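Local coordinates for leucine aminopeptidase 2, chloroplastic (Streptomyces sp. BC16019, PDB 5LHK), which probably removes unsubstituted N-terminal amino acids from peptides as a two-manganese aminopeptidase of the M17 family, and so presumably takes part in intracellular protein turnover, at residues A[345-350]-A[445-450]; A[259-264]-A[370-375]; A[207-212]-A[243-248]. All coordinates share one frame; numbering follows the deposited sequence.

Contact 1. Residues A[345-350]-A[445-450]; sequences EGRVVL and ALFLQD. With MN (manganese (II) ion), chain C; MN (manganese (II) ion), chain B; BCT (bicarbonate ion), chain D.
Arg347 lays the start of its side chain over one face of the Phe447 ring. Its CG sits 3.7 Å from the centroid of the Phe447 ring, a CH-pi contact displaced a little toward the rim. The two side chains cross at about a right angle, and the guanidinium plane is turned 68° from the ring, so it is the aliphatic part of the arginine that uses the aromatic face. From the backbone side, Arg347 O comes to 3.3 Å from Phe447 CE1, while Val348 CG2 reaches the ring at CZ. One turn on, Leu350 CB meets Leu448 CD2 at 3.9 Å, a second apolar touch between two helices that run nearly parallel.

With CG tucked between the backbone N and the carbonyl carbon (chi1 69°) and a further bend at chi3, the arginine turns toward the bicarbonate. The anion's carbon lies in the guanidinium plane: Arg347 NE gives BCT O3 an almost straight hydrogen bond at 2.8 Å (176°), and Arg347 NH2 reaches BCT O1 at 2.8 Å. Backbone N-H groups finish the grip, Arg347 N also on O3 and Gly346 N on O2, where a CB on Gly346 would collide with that oxygen. Asp440 holds NH1 by a salt bridge. Replacing Arg347 by an alanine would probably take both guanidinium bonds from the bicarbonate, leave Asp440 without its mate and open a gap over the Phe447 ring.

Glu345 spans the two manganese ions, one carboxylate oxygen on each. Water 1, bound to both metals, donates to BCT O2 at 2.7 Å. A bicarbonate beside a metal-bridging water is consistent with the general-base role proposed for this anion in M17 aminopeptidases.

Contact 2. Residues A[259-264]-A[370-375]; sequences VGKGVT and DVATLT. With MN (manganese (II) ion), chain B.
The flat peptide groups that carry Val259 O and Val371 N are joined by a hydrogen bond, Val371 N lying 2.8 Å from Val259 O and nearly in line with its carbonyl. The next bond runs from Lys261 N to Val371 O at 3.1 Å. Val259 and Asp370 put their side chains on one face of the sheet, CB against CB at 3.8 Å; Val371 points to the other face. The carboxylate of Asp370 turns off elsewhere, its oxygens hydrogen-bonded to His460 and Trp458.

Past these rungs the strands part, and water 3 takes over the pairing, donating to Lys261 O and accepting from Thr373 N at 2.9 Å. Lys261 CB packs on Ala372 CB at 3.7 Å. From there the lysine runs fully extended, CG anti to the backbone N (chi1 177°), which carries NZ to a manganese ion at 2.4 Å. Thr373, centre of an inverse gamma turn, places its carbonyl oxygen 3.0 Å from Lys261 NZ, close but not as a hydrogen bond, and its hydroxyl is hydrogen-bonded to Asp284, another ligand of that metal.

Neighbouring parallel strands that supply a metal ligand from a break near the C-terminal end of one, and a second-shell threonine just past the other, are characteristic of the active site in the alpha/beta catalytic domain of M17 aminopeptidases.

Contact 3. Residues A[207-212]-A[243-248]; sequences AGLDCA and LTYDPP
Two backbone hydrogen bonds join Asp210 and Thr244, making them a hydrogen-bonded pair of antiparallel strands. The bond from Thr244 N to Asp210 O is 2.9 Å long and fairly straight at 160°; its return partner, Asp210 N to Thr244 O, is longer at 3.1 Å and more bent. Leu243 CA adds a CA-H...O contact to Asp210 O.

Apolar contacts gather on the face carrying Cys211 and Leu243, a non-hydrogen-bonded pair. Leu243 CD2 touches both Cys211 CB and Leu209 CB, the latter 4.1 Å away. Leu209 CD2 packs on Tyr245 CB at 3.6 Å and lies near the plane of the tyrosine ring, at its edge, while Pro247 CD lies over one ring face, toward its rim. The phenol hydroxyl of Tyr245 is hydrogen-bonded to Leu303 O.

Polar side chains take the other face: water 4 links Asp210 OD1 and Thr244 OG1, at 3.0 Å from each of these two oxygens.

Helices 193-207 and 286-301 pack on the Leu209 and Leu243 side. Here the outermost antiparallel strand of the catalytic domain's mixed sheet, entered from a helix through Gly208 with its positive phi, shows the layered helix-on-sheet build of an alpha/beta fold.

In the fold
Contacts 1 and 2 are buried neighbours, centres about 10 Å apart, sharing a manganese ion and water 1: helix 345-358 brings Glu345, and a break in strand 255-263 brings Lys261, to the same metal. Val259 of the strand also packs against Leu350 of the helix, which leads on to strand 367-372. Contact 3 lies at the margin of the sheet that holds contact 2, centres about 21 Å apart, partly exposed and away from the metals. Contact 1 joins two helices by CH-pi and apolar packing while its first helix holds metals and anion, contact 2 combines parallel pairing with a metal ligand, and contact 3 pairs antiparallel strands with one apolar face against helices and one polar face bridged by water.

Contact 1. Residues A[345-350]-A[445-450]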
ATOM      1  N   GLU A 345      15.599  -3.011 -16.944  1.00 20.01           N
ATOM      2  CA  GLU A 345      15.844  -3.174 -18.362  1.00 18.97           C
ATOM      3  C   GLU A 345      17.212  -2.669 -18.786  1.00 19.15           C
ATOM      4  O   GLU A 345      17.791  -3.201 -19.730  1.00 18.72           O
ATOM      5  CB  GLU A 345      14.739  -2.485 -19.183  1.00 19.08           C
ATOM      6  CG  GLU A 345      14.917  -0.982 -19.470  1.00 19.53           C
ATOM      7  CD  GLU A 345      14.901  -0.091 -18.245  1.00 19.34           C
ATOM      8  OE1 GLU A 345      14.274  -0.470 -17.237  1.00 19.34           O
ATOM      9  OE2 GLU A 345      15.510   1.002 -18.289  1.00 19.40           O
ATOM     10  N   GLY A 346      17.721  -1.634 -18.116  1.00 19.29           N
ATOM     11  CA  GLY A 346      18.983  -1.004 -18.530  1.00 18.18           C
ATOM     12  C   GLY A 346      20.178  -1.945 -18.571  1.00 18.49           C
ATOM     13  O   GLY A 346      20.984  -1.905 -19.512  1.00 17.04           O
ATOM     14  N   ARG A 347      20.300  -2.795 -17.552  1.00 17.96           N
ATOM     15  CA  ARG A 347      21.432  -3.723 -17.476  1.00 17.18           C
ATOM     16  C   ARG A 347      21.384  -4.741 -18.629  1.00 17.90           C
ATOM     17  O   ARG A 347      22.425  -5.132 -19.173  1.00 16.69           O
ATOM     18  CB  ARG A 347      21.500  -4.408 -16.101  1.00 15.97           C
ATOM     19  CG  ARG A 347      20.378  -5.412 -15.806  1.00 15.80           C
ATOM     20  CD  ARG A 347      20.248  -5.710 -14.321  1.00 16.12           C
ATOM     21  NE  ARG A 347      19.750  -4.545 -13.590  1.00 17.45           N
ATOM     22  CZ  ARG A 347      19.656  -4.432 -12.264  1.00 17.58           C
ATOM     23  NH1 ARG A 347      20.027  -5.434 -11.458  1.00 17.65           N
ATOM     24  NH2 ARG A 347      19.198  -3.297 -11.738  1.00 15.86           N
ATOM     25  N   VAL A 348      20.164  -5.113 -19.018  1.00 19.01           N
ATOM     26  CA  VAL A 348      19.925  -6.059 -20.093  1.00 19.40           C
ATOM     27  C   VAL A 348      20.302  -5.426 -21.442  1.00 18.34           C
ATOM     28  O   VAL A 348      20.915  -6.068 -22.298  1.00 18.49           O
ATOM     29  CB  VAL A 348      18.445  -6.538 -20.069  1.00 21.84           C
ATOM     30  CG1 VAL A 348      18.094  -7.393 -21.291  1.00 21.67           C
ATOM     31  CG2 VAL A 348      18.168  -7.295 -18.774  1.00 25.49           C
ATOM     32  N   VAL A 349      19.938  -4.164 -21.616  1.00 18.69           N
ATOM     33  CA  VAL A 349      20.293  -3.386 -22.813  1.00 20.35           C
ATOM     34  C   VAL A 349      21.813  -3.164 -22.905  1.00 19.52           C
ATOM     35  O   VAL A 349      22.403  -3.303 -23.982  1.00 18.70           O
ATOM     36  CB  VAL A 349      19.559  -2.023 -22.806  1.00 23.24           C
ATOM     37  CG1 VAL A 349      20.105  -1.080 -23.856  1.00 25.37           C
ATOM     38  CG2 VAL A 349      18.058  -2.230 -23.001  1.00 24.74           C
ATOM     39  N   LEU A 350      22.433  -2.802 -21.786  1.00 17.86           N
ATOM     40  CA  LEU A 350      23.875  -2.568 -21.771  1.00 18.47           C
ATOM     41  C   LEU A 350      24.724  -3.819 -21.994  1.00 18.95           C
ATOM     42  O   LEU A 350      25.818  -3.715 -22.546  1.00 19.82           O
ATOM     43  CB  LEU A 350      24.308  -1.906 -20.468  1.00 18.51           C
ATOM     44  CG  LEU A 350      23.761  -0.505 -20.237  1.00 17.77           C
ATOM     45  CD1 LEU A 350      23.986  -0.111 -18.797  1.00 16.76           C
ATOM     46  CD2 LEU A 350      24.404   0.489 -21.171  1.00 19.15           C
ATOM     47  N   ALA A 445      25.905  -3.821 -10.902  1.00 19.93           N
ATOM     48  CA  ALA A 445      27.306  -3.652 -11.290  1.00 19.02           C
ATOM     49  C   ALA A 445      27.940  -5.006 -11.596  1.00 19.16           C
ATOM     50  O   ALA A 445      28.625  -5.146 -12.597  1.00 20.21           O
ATOM     51  CB  ALA A 445      28.100  -2.920 -10.203  1.00 17.78           C
ATOM     52  N   LEU A 446      27.697  -5.996 -10.741  1.00 18.88           N
ATOM     53  CA  LEU A 446      28.215  -7.356 -10.963  1.00 19.49           C
ATOM     54  C   LEU A 446      27.642  -7.973 -12.237  1.00 20.49           C
ATOM     55  O   LEU A 446      28.357  -8.639 -12.984  1.00 20.72           O
ATOM     56  CB  LEU A 446      27.945  -8.255  -9.748  1.00 19.39           C
ATOM     57  CG  LEU A 446      28.624  -7.821  -8.431  1.00 19.79           C
ATOM     58  CD1 LEU A 446      27.955  -8.416  -7.201  1.00 21.68           C
ATOM     59  CD2 LEU A 446      30.089  -8.216  -8.444  1.00 19.46           C
ATOM     60  N   PHE A 447      26.362  -7.706 -12.491  1.00 20.37           N
ATOM     61  CA  PHE A 447      25.688  -8.122 -13.715  1.00 20.15           C
ATOM     62  C   PHE A 447      26.418  -7.559 -14.933  1.00 21.32           C
ATOM     63  O   PHE A 447      26.736  -8.301 -15.857  1.00 21.08           O
ATOM     64  CB  PHE A 447      24.218  -7.650 -13.674  1.00 19.07           C
ATOM     65  CG  PHE A 447      23.397  -8.036 -14.880  1.00 19.39           C
ATOM     66  CD1 PHE A 447      23.560  -7.383 -16.102  1.00 20.11           C
ATOM     67  CD2 PHE A 447      22.417  -9.018 -14.776  1.00 19.54           C
ATOM     68  CE1 PHE A 447      22.784  -7.718 -17.200  1.00 20.15           C
ATOM     69  CE2 PHE A 447      21.634  -9.362 -15.875  1.00 18.80           C
ATOM     70  CZ  PHE A 447      21.826  -8.719 -17.089  1.00 19.64           C
ATOM     71  N   LEU A 448      26.673  -6.251 -14.939  1.00 21.87           N
ATOM     72  CA  LEU A 448      27.413  -5.624 -16.041  1.00 21.26           C
ATOM     73  C   LEU A 448      28.827  -6.186 -16.182  1.00 19.19           C
ATOM     74  O   LEU A 448      29.309  -6.404 -17.297  1.00 18.34           O
ATOM     75  CB  LEU A 448      27.482  -4.107 -15.858  1.00 21.92           C
ATOM     76  CG  LEU A 448      26.136  -3.371 -15.870  1.00 22.67           C
ATOM     77  CD1 LEU A 448      26.363  -1.892 -15.624  1.00 25.06           C
ATOM     78  CD2 LEU A 448      25.376  -3.594 -17.176  1.00 21.45           C
ATOM     79  N   GLN A 449      29.481  -6.432 -15.055  1.00 19.40           N
ATOM     80  CA  GLN A 449      30.835  -7.003 -15.064  1.00 21.45           C
ATOM     81  C   GLN A 449      30.926  -8.311 -15.863  1.00 23.21           C
ATOM     82  O   GLN A 449      31.907  -8.514 -16.557  1.00 23.49           O
ATOM     83  CB  GLN A 449      31.346  -7.207 -13.640  1.00 20.93           C
ATOM     84  CG  GLN A 449      32.810  -7.605 -13.558  1.00 21.54           C
ATOM     85  CD  GLN A 449      33.338  -7.704 -12.127  1.00 22.01           C
ATOM     86  OE1 GLN A 449      32.591  -7.959 -11.182  1.00 21.16           O
ATOM     87  NE2 GLN A 449      34.639  -7.525 -11.974  1.00 23.07           N
ATOM     88  N   ASP A 450      29.885  -9.154 -15.806  1.00 24.72           N
ATOM     89  CA  ASP A 450      29.838 -10.420 -16.565  1.00 24.90           C
ATOM     90  C   ASP A 450      30.101 -10.259 -18.073  1.00 23.15           C
ATOM     91  O   ASP A 450      30.559 -11.199 -18.725  1.00 22.70           O
ATOM     92  CB  ASP A 450      28.457 -11.106 -16.427  1.00 27.29           C
ATOM     93  CG  ASP A 450      28.186 -11.685 -15.036  1.00 27.14           C
ATOM     94  OD1 ASP A 450      29.124 -11.791 -14.219  1.00 25.06           O
ATOM     95  OD2 ASP A 450      27.004 -12.040 -14.784  1.00 29.21           O
TER
HETATM   96 MN    MN C 602      13.676   0.606 -15.386  1.00 27.99          MN
HETATM   97 MN    MN B 601      15.844   2.352 -16.749  1.00 18.64          MN
HETATM   98  C   BCT D 603      18.225  -1.419 -14.723  1.00 22.90           C
HETATM   99  O1  BCT D 603      18.144  -1.356 -13.494  1.00 26.35           O
HETATM  100  O2  BCT D 603      17.705  -0.563 -15.492  1.00 21.04           O
HETATM  101  O3  BCT D 603      18.897  -2.470 -15.189  1.00 22.12           O
HETATM  102  O   HOH W   1      15.852   1.233 -14.843  1.00 20.21           O
HETATM  103  O   HOH W   2      13.963   1.521 -13.022  1.00 32.74           O

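Contact 2. Residues A[259-264]-A[370-375]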
ATOM      1  N   VAL A 259      30.238   3.755 -22.892  1.00 18.86           N
ATOM      2  CA  VAL A 259      28.962   3.093 -23.102  1.00 18.65           C
ATOM      3  C   VAL A 259      27.916   3.852 -22.306  1.00 19.26           C
ATOM      4  O   VAL A 259      28.043   3.985 -21.085  1.00 20.61           O
ATOM      5  CB  VAL A 259      29.008   1.617 -22.659  1.00 21.39           C
ATOM      6  CG1 VAL A 259      27.656   0.940 -22.875  1.00 22.73           C
ATOM      7  CG2 VAL A 259      30.091   0.867 -23.431  1.00 24.04           C
ATOM      8  N   GLY A 260      26.884   4.344 -22.990  1.00 19.24           N
ATOM      9  CA  GLY A 260      25.865   5.199 -22.366  1.00 19.67           C
ATOM     10  C   GLY A 260      24.462   4.634 -22.507  1.00 19.30           C
ATOM     11  O   GLY A 260      23.991   4.417 -23.620  1.00 20.47           O
ATOM     12  N   LYS A 261      23.788   4.412 -21.386  1.00 18.32           N
ATOM     13  CA  LYS A 261      22.423   3.909 -21.395  1.00 18.72           C
ATOM     14  C   LYS A 261      21.459   4.986 -21.907  1.00 18.04           C
ATOM     15  O   LYS A 261      21.316   6.036 -21.285  1.00 18.26           O
ATOM     16  CB  LYS A 261      22.007   3.478 -19.990  1.00 20.14           C
ATOM     17  CG  LYS A 261      20.559   2.999 -19.891  1.00 19.84           C
ATOM     18  CD  LYS A 261      20.123   2.876 -18.456  1.00 20.22           C
ATOM     19  CE  LYS A 261      18.634   2.605 -18.359  1.00 19.35           C
ATOM     20  NZ  LYS A 261      18.238   2.409 -16.937  1.00 18.27           N
ATOM     21  N   GLY A 262      20.797   4.700 -23.026  1.00 16.76           N
ATOM     22  CA  GLY A 262      19.892   5.637 -23.675  1.00 16.79           C
ATOM     23  C   GLY A 262      18.438   5.185 -23.722  1.00 16.39           C
ATOM     24  O   GLY A 262      17.815   5.168 -24.773  1.00 18.13           O
ATOM     25  N   VAL A 263      17.874   4.835 -22.581  1.00 16.55           N
ATOM     26  CA  VAL A 263      16.448   4.522 -22.530  1.00 17.48           C
ATOM     27  C   VAL A 263      15.733   5.868 -22.525  1.00 17.69           C
ATOM     28  O   VAL A 263      15.740   6.592 -21.530  1.00 17.27           O
ATOM     29  CB  VAL A 263      16.077   3.646 -21.317  1.00 19.92           C
ATOM     30  CG1 VAL A 263      14.572   3.419 -21.253  1.00 22.52           C
ATOM     31  CG2 VAL A 263      16.802   2.303 -21.413  1.00 21.40           C
ATOM     32  N   THR A 264      15.145   6.210 -23.662  1.00 19.12           N
ATOM     33  CA  THR A 264      14.573   7.532 -23.850  1.00 18.37           C
ATOM     34  C   THR A 264      13.298   7.715 -23.049  1.00 18.50           C
ATOM     35  O   THR A 264      12.932   8.838 -22.734  1.00 19.01           O
ATOM     36  CB  THR A 264      14.304   7.834 -25.327  1.00 18.26           C
ATOM     37  OG1 THR A 264      13.403   6.862 -25.872  1.00 20.01           O
ATOM     38  CG2 THR A 264      15.623   7.832 -26.093  1.00 17.33           C
ATOM     39  N   ASP A 370      31.214   2.731 -18.538  1.00 18.61           N
ATOM     40  CA  ASP A 370      29.780   2.880 -18.812  1.00 19.24           C
ATOM     41  C   ASP A 370      29.154   3.887 -17.856  1.00 19.96           C
ATOM     42  O   ASP A 370      29.580   4.020 -16.705  1.00 18.99           O
ATOM     43  CB  ASP A 370      29.037   1.538 -18.817  1.00 18.69           C
ATOM     44  CG  ASP A 370      28.702   1.042 -17.439  1.00 18.32           C
ATOM     45  OD1 ASP A 370      27.788   1.603 -16.816  1.00 18.45           O
ATOM     46  OD2 ASP A 370      29.340   0.082 -16.978  1.00 18.49           O
ATOM     47  N   VAL A 371      28.161   4.613 -18.366  1.00 20.23           N
ATOM     48  CA  VAL A 371      27.445   5.627 -17.605  1.00 19.35           C
ATOM     49  C   VAL A 371      25.966   5.344 -17.800  1.00 19.00           C
ATOM     50  O   VAL A 371      25.506   5.184 -18.936  1.00 19.15           O
ATOM     51  CB  VAL A 371      27.805   7.054 -18.073  1.00 19.97           C
ATOM     52  CG1 VAL A 371      27.202   8.094 -17.142  1.00 20.78           C
ATOM     53  CG2 VAL A 371      29.321   7.229 -18.131  1.00 19.48           C
ATOM     54  N   ALA A 372      25.230   5.261 -16.695  1.00 19.34           N
ATOM     55  CA  ALA A 372      23.852   4.797 -16.724  1.00 19.17           C
ATOM     56  C   ALA A 372      23.042   5.291 -15.527  1.00 18.82           C
ATOM     57  O   ALA A 372      23.493   5.221 -14.382  1.00 18.82           O
ATOM     58  CB  ALA A 372      23.847   3.280 -16.768  1.00 21.09           C
ATOM     59  N   THR A 373      21.846   5.796 -15.802  1.00 19.57           N
ATOM     60  CA  THR A 373      20.827   6.018 -14.774  1.00 19.20           C
ATOM     61  C   THR A 373      20.190   4.656 -14.452  1.00 19.40           C
ATOM     62  O   THR A 373      19.057   4.354 -14.865  1.00 19.74           O
ATOM     63  CB  THR A 373      19.763   7.007 -15.276  1.00 19.21           C
ATOM     64  OG1 THR A 373      19.248   6.555 -16.534  1.00 17.02           O
ATOM     65  CG2 THR A 373      20.381   8.405 -15.452  1.00 20.93           C
ATOM     66  N   LEU A 374      20.943   3.820 -13.745  1.00 18.85           N
ATOM     67  CA  LEU A 374      20.661   2.371 -13.751  1.00 21.04           C
ATOM     68  C   LEU A 374      19.754   1.900 -12.621  1.00 20.71           C
ATOM     69  O   LEU A 374      18.826   1.135 -12.834  1.00 21.10           O
ATOM     70  CB  LEU A 374      21.967   1.561 -13.739  1.00 21.52           C
ATOM     71  CG  LEU A 374      21.848   0.096 -14.176  1.00 19.90           C
ATOM     72  CD1 LEU A 374      21.407  -0.036 -15.635  1.00 20.45           C
ATOM     73  CD2 LEU A 374      23.171  -0.622 -13.953  1.00 18.00           C
ATOM     74  N   THR A 375      20.007   2.391 -11.428  1.00 20.96           N
ATOM     75  CA  THR A 375      19.465   1.773 -10.236  1.00 23.69           C
ATOM     76  C   THR A 375      18.769   2.805  -9.351  1.00 22.41           C
ATOM     77  O   THR A 375      19.224   3.929  -9.202  1.00 25.76           O
ATOM     78  CB  THR A 375      20.635   1.045  -9.536  1.00 29.71           C
ATOM     79  OG1 THR A 375      20.894  -0.201 -10.223  1.00 35.00           O
ATOM     80  CG2 THR A 375      20.332   0.713  -8.229  1.00 36.45           C
TER
HETATM   81 MN    MN B 601      15.844   2.352 -16.749  1.00 18.64          MN
HETATM   82  O   HOH W   3      21.088   6.469 -18.559  1.00 14.66           O
HETATM   83  O   HOH W   1      15.852   1.233 -14.843  1.00 20.21           O

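Contact 3. Residues A[207-212]-A[243-248]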
ATOM      1  N   ALA A 207      30.957  18.300 -35.122  1.00 47.16           N
ATOM      2  CA  ALA A 207      32.218  18.092 -34.432  1.00 43.78           C
ATOM      3  C   ALA A 207      33.313  17.400 -35.261  1.00 40.46           C
ATOM      4  O   ALA A 207      34.454  17.359 -34.812  1.00 44.68           O
ATOM      5  CB  ALA A 207      31.948  17.309 -33.149  1.00 43.96           C
ATOM      6  N   GLY A 208      32.977  16.870 -36.443  1.00 38.51           N
ATOM      7  CA  GLY A 208      33.877  16.008 -37.220  1.00 41.16           C
ATOM      8  C   GLY A 208      33.964  14.550 -36.744  1.00 42.48           C
ATOM      9  O   GLY A 208      34.828  13.803 -37.202  1.00 45.90           O
ATOM     10  N   LEU A 209      33.079  14.129 -35.840  1.00 37.86           N
ATOM     11  CA  LEU A 209      33.125  12.776 -35.293  1.00 33.62           C
ATOM     12  C   LEU A 209      32.534  11.779 -36.282  1.00 32.71           C
ATOM     13  O   LEU A 209      31.511  12.050 -36.921  1.00 31.89           O
ATOM     14  CB  LEU A 209      32.336  12.693 -33.987  1.00 31.27           C
ATOM     15  CG  LEU A 209      32.749  13.632 -32.856  1.00 31.00           C
ATOM     16  CD1 LEU A 209      31.725  13.601 -31.733  1.00 29.60           C
ATOM     17  CD2 LEU A 209      34.127  13.268 -32.329  1.00 31.49           C
ATOM     18  N   ASP A 210      33.170  10.620 -36.394  1.00 29.56           N
ATOM     19  CA  ASP A 210      32.631   9.530 -37.187  1.00 36.69           C
ATOM     20  C   ASP A 210      31.397   8.967 -36.462  1.00 32.11           C
ATOM     21  O   ASP A 210      31.410   8.809 -35.247  1.00 31.05           O
ATOM     22  CB  ASP A 210      33.714   8.466 -37.403  1.00 47.82           C
ATOM     23  CG  ASP A 210      33.282   7.371 -38.353  1.00 57.42           C
ATOM     24  OD1 ASP A 210      32.581   6.434 -37.907  1.00 65.77           O
ATOM     25  OD2 ASP A 210      33.659   7.439 -39.542  1.00 72.03           O
ATOM     26  N   CYS A 211      30.327   8.700 -37.207  1.00 30.94           N
ATOM     27  CA  CYS A 211      29.064   8.261 -36.631  1.00 28.50           C
ATOM     28  C   CYS A 211      28.421   7.173 -37.484  1.00 29.40           C
ATOM     29  O   CYS A 211      28.307   7.326 -38.690  1.00 32.64           O
ATOM     30  CB  CYS A 211      28.111   9.441 -36.511  1.00 26.79           C
ATOM     31  SG  CYS A 211      26.519   9.061 -35.732  1.00 27.59           S
ATOM     32  N   ALA A 212      28.007   6.079 -36.850  1.00 27.24           N
ATOM     33  CA  ALA A 212      27.218   5.038 -37.507  1.00 25.94           C
ATOM     34  C   ALA A 212      25.937   4.841 -36.699  1.00 24.37           C
ATOM     35  O   ALA A 212      25.995   4.701 -35.480  1.00 22.46           O
ATOM     36  CB  ALA A 212      28.011   3.738 -37.599  1.00 25.64           C
ATOM     37  N   LEU A 243      29.857   6.435 -31.947  1.00 25.87           N
ATOM     38  CA  LEU A 243      30.513   7.730 -32.184  1.00 31.75           C
ATOM     39  C   LEU A 243      31.981   7.534 -31.967  1.00 33.01           C
ATOM     40  O   LEU A 243      32.352   6.971 -30.951  1.00 36.45           O
ATOM     41  CB  LEU A 243      30.079   8.752 -31.132  1.00 37.08           C
ATOM     42  CG  LEU A 243      28.921   9.678 -31.397  1.00 40.59           C
ATOM     43  CD1 LEU A 243      28.729  10.573 -30.185  1.00 42.46           C
ATOM     44  CD2 LEU A 243      29.201  10.507 -32.635  1.00 41.42           C
ATOM     45  N   THR A 244      32.828   8.035 -32.850  1.00 31.83           N
ATOM     46  CA  THR A 244      34.264   7.935 -32.621  1.00 33.50           C
ATOM     47  C   THR A 244      34.956   9.287 -32.785  1.00 29.68           C
ATOM     48  O   THR A 244      34.823   9.940 -33.819  1.00 26.63           O
ATOM     49  CB  THR A 244      34.892   6.862 -33.523  1.00 34.52           C
ATOM     50  OG1 THR A 244      34.161   5.646 -33.368  1.00 36.12           O
ATOM     51  CG2 THR A 244      36.327   6.604 -33.143  1.00 32.91           C
ATOM     52  N   TYR A 245      35.656   9.697 -31.727  1.00 28.52           N
ATOM     53  CA  TYR A 245      36.634  10.767 -31.778  1.00 30.37           C
ATOM     54  C   TYR A 245      38.004  10.139 -32.034  1.00 32.20           C
ATOM     55  O   TYR A 245      38.497   9.359 -31.222  1.00 31.21           O
ATOM     56  CB  TYR A 245      36.645  11.560 -30.475  1.00 29.62           C
ATOM     57  CG  TYR A 245      37.789  12.543 -30.355  1.00 30.98           C
ATOM     58  CD1 TYR A 245      37.848  13.685 -31.149  1.00 33.19           C
ATOM     59  CD2 TYR A 245      38.817  12.327 -29.444  1.00 30.64           C
ATOM     60  CE1 TYR A 245      38.908  14.591 -31.036  1.00 23.16           C
ATOM     61  CE2 TYR A 245      39.874  13.213 -29.324  1.00 34.41           C
ATOM     62  CZ  TYR A 245      39.920  14.345 -30.118  1.00 32.70           C
ATOM     63  OH  TYR A 245      40.976  15.226 -29.977  1.00 35.08           O
ATOM     64  N   ASP A 246      38.614  10.493 -33.155  1.00 35.30           N
ATOM     65  CA  ASP A 246      39.810   9.807 -33.629  1.00 42.39           C
ATOM     66  C   ASP A 246      40.794  10.823 -34.198  1.00 42.40           C
ATOM     67  O   ASP A 246      40.965  10.875 -35.403  1.00 45.21           O
ATOM     68  CB  ASP A 246      39.415   8.762 -34.691  1.00 47.17           C
ATOM     69  CG  ASP A 246      40.485   7.699 -34.912  1.00 52.05           C
ATOM     70  OD1 ASP A 246      41.652   7.886 -34.512  1.00 53.44           O
ATOM     71  OD2 ASP A 246      40.151   6.641 -35.477  1.00 59.47           O
ATOM     72  N   PRO A 247      41.471  11.609 -33.331  1.00 47.65           N
ATOM     73  CA  PRO A 247      42.410  12.639 -33.803  1.00 53.04           C
ATOM     74  C   PRO A 247      43.688  12.036 -34.425  1.00 56.98           C
ATOM     75  O   PRO A 247      44.000  10.877 -34.168  1.00 54.50           O
ATOM     76  CB  PRO A 247      42.755  13.386 -32.520  1.00 53.89           C
ATOM     77  CG  PRO A 247      42.737  12.313 -31.484  1.00 49.03           C
ATOM     78  CD  PRO A 247      41.636  11.369 -31.886  1.00 48.17           C
ATOM     79  N   PRO A 248      44.424  12.811 -35.241  1.00 61.39           N
ATOM     80  CA  PRO A 248      45.666  12.256 -35.843  1.00 59.56           C
ATOM     81  C   PRO A 248      46.755  11.916 -34.798  1.00 61.01           C
ATOM     82  O   PRO A 248      47.411  10.873 -34.913  1.00 60.83           O
ATOM     83  CB  PRO A 248      46.121  13.361 -36.812  1.00 53.22           C
ATOM     84  CG  PRO A 248      45.467  14.612 -36.318  1.00 54.21           C
ATOM     85  CD  PRO A 248      44.173  14.203 -35.665  1.00 57.40           C
TER
HETATM   86  O   HOH W   4      31.782   5.506 -35.139  1.00 36.84           O